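Local atomic coordinates of putative fructose-aminoacid-6-phosphate deglycase (Bacillus subtilis, PDB entry 3EUA), a protein that converts a range of fructosamine 6-phosphates to glucose 6-phosphate and a free amino acid. Residues N62-Q66 and R67-Q71. Numbering follows the deposited sequence.
Sequences NEFIQ and RNPVQ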
loop_
_atom_site.group_PDB
_atom_site.type_symbol
_atom_site.label_atom_id
_atom_site.label_comp_id
_atom_site.label_asym_id
_atom_site.label_seq_id
_atom_site.Cartn_x
_atom_site.Cartn_y
_atom_site.Cartn_z
ATOM N N ASN A 62 10.678 8.879 -2.930
ATOM C CA ASN A 62 11.999 8.282 -3.072
ATOM C C ASN A 62 11.869 6.860 -3.636
ATOM O O ASN A 62 12.749 6.401 -4.356
ATOM C CB ASN A 62 12.778 8.333 -1.749
ATOM C CG ASN A 62 14.181 8.839 -1.948
ATOM O OD1 ASN A 62 14.533 9.250 -3.052
ATOM N ND2 ASN A 62 14.982 8.872 -0.873
ATOM N N GLU A 63 10.756 6.181 -3.320
ATOM C CA GLU A 63 10.463 4.878 -3.902
ATOM C C GLU A 63 10.306 5.058 -5.420
ATOM O O GLU A 63 10.833 4.303 -6.167
ATOM C CB GLU A 63 9.192 4.283 -3.295
ATOM C CG GLU A 63 8.760 2.933 -3.893
ATOM C CD GLU A 63 9.661 1.742 -3.531
ATOM O OE1 GLU A 63 10.116 1.633 -2.361
ATOM O OE2 GLU A 63 9.866 0.860 -4.416
ATOM N N PHE A 64 9.564 6.074 -5.856
ATOM C CA PHE A 64 9.385 6.371 -7.294
ATOM C C PHE A 64 10.693 6.508 -8.043
ATOM O O PHE A 64 10.896 5.910 -9.090
ATOM C CB PHE A 64 8.534 7.659 -7.424
ATOM C CG PHE A 64 8.452 8.231 -8.819
ATOM C CD1 PHE A 64 7.656 7.634 -9.791
ATOM C CD2 PHE A 64 9.123 9.413 -9.136
ATOM C CE1 PHE A 64 7.557 8.162 -11.041
ATOM C CE2 PHE A 64 8.995 9.974 -10.393
ATOM C CZ PHE A 64 8.207 9.343 -11.347
ATOM N N ILE A 65 11.602 7.295 -7.491
ATOM C CA ILE A 65 12.895 7.546 -8.126
ATOM C C ILE A 65 13.736 6.282 -8.228
ATOM O O ILE A 65 14.279 5.968 -9.300
ATOM C CB ILE A 65 13.712 8.583 -7.328
ATOM C CG1 ILE A 65 13.022 9.965 -7.353
ATOM C CG2 ILE A 65 15.166 8.657 -7.861
ATOM C CD1 ILE A 65 13.491 10.915 -6.217
ATOM N N GLN A 66 13.843 5.561 -7.116
ATOM C CA GLN A 66 14.670 4.354 -7.057
ATOM C C GLN A 66 14.085 3.183 -7.800
ATOM O O GLN A 66 14.830 2.447 -8.457
ATOM C CB GLN A 66 15.008 3.951 -5.595
ATOM C CG GLN A 66 15.893 4.987 -4.814
ATOM C CD GLN A 66 17.140 5.395 -5.583
ATOM O OE1 GLN A 66 17.328 6.576 -5.905
ATOM N NE2 GLN A 66 17.957 4.415 -5.951
ATOM N N ARG A 67 12.774 2.977 -7.682
ATOM C CA ARG A 67 12.110 1.899 -8.423
ATOM C C ARG A 67 12.215 2.193 -9.930
ATOM O O ARG A 67 12.278 1.263 -10.741
ATOM C CB ARG A 67 10.672 1.752 -7.980
ATOM C CG ARG A 67 9.886 0.583 -8.631
ATOM C CD ARG A 67 8.464 0.617 -8.128
ATOM N NE ARG A 67 8.339 0.241 -6.708
ATOM C CZ ARG A 67 7.593 -0.759 -6.238
ATOM N NH1 ARG A 67 6.769 -1.463 -7.034
ATOM N NH2 ARG A 67 7.573 -0.992 -4.931
ATOM N N ASN A 68 12.231 3.478 -10.284
ATOM C CA ASN A 68 12.443 3.940 -11.666
ATOM C C ASN A 68 11.587 3.154 -12.670
ATOM O O ASN A 68 12.122 2.385 -13.481
ATOM C CB ASN A 68 13.947 3.811 -11.938
ATOM C CG ASN A 68 14.366 4.333 -13.283
ATOM O OD1 ASN A 68 13.758 5.254 -13.815
ATOM N ND2 ASN A 68 15.413 3.745 -13.850
ATOM N N PRO A 69 10.250 3.330 -12.611
ATOM C CA PRO A 69 9.370 2.552 -13.481
ATOM C C PRO A 69 9.774 2.664 -14.928
ATOM O O PRO A 69 9.935 3.774 -15.425
ATOM C CB PRO A 69 8.009 3.185 -13.254
ATOM C CG PRO A 69 8.093 3.776 -11.896
ATOM C CD PRO A 69 9.487 4.259 -11.756
ATOM N N VAL A 70 9.937 1.515 -15.583
ATOM C CA VAL A 70 10.362 1.500 -16.990
ATOM C C VAL A 70 9.355 2.188 -17.930
ATOM O O VAL A 70 9.741 2.697 -18.977
ATOM C CB VAL A 70 10.736 0.065 -17.497
ATOM C CG1 VAL A 70 9.565 -0.844 -17.507
ATOM C CG2 VAL A 70 11.296 0.132 -18.891
ATOM N N GLN A 71 8.089 2.263 -17.527
ATOM C CA GLN A 71 7.071 2.910 -18.344
ATOM C C GLN A 71 7.030 4.429 -18.151
ATOM O O GLN A 71 6.221 5.081 -18.777
ATOM C CB GLN A 71 5.708 2.271 -18.066
ATOM C CG GLN A 71 5.621 0.850 -18.613
ATOM C CD GLN A 71 4.336 0.147 -18.237
ATOM O OE1 GLN A 71 3.311 0.776 -18.049
ATOM N NE2 GLN A 71 4.392 -1.166 -18.123
#
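The C-terminal end of helix 61-67, a short helix of the first SIS domain that follows strand 55-60, is held by an i to i+4 salt bridge between E63 and R67. Two of the R67 nitrogens, NE and NH2, converge on a single carboxylate oxygen: OE2 of E63 lies 2.8 Å from NE and 3.0 Å from NH2 of R67, in the guanidinium plane. The two flat groups are steeply turned, 72° apart; NE meets OE2 on its anti side, whereas NH2 approaches from above the carboxylate plane. R67 extends with CG anti to its N (chi1 -176°) and bends at chi3, which swings the side edge of the guanidinium onto E63. The pair sits at the subunit interface: OE1 of E63 accepts hydrogen bonds from H228 and G202 of the second subunit, and NH1 of R67 forms a salt bridge with its D48. These partners probably offset much of the charge on both groups.

On the backbone, the helix finishes with R67 N bonded to E63 O (2.8 Å) and N68 N to F64 O (3.0 Å). N68 then leaves the helix with positive phi (46°), and the chain turns so that P69 packs, like F64, against Y59 of strand 55-60. There the proline CD lies 3.4 Å from F64 O and 4.3 Å from CD1 of the F64 ring.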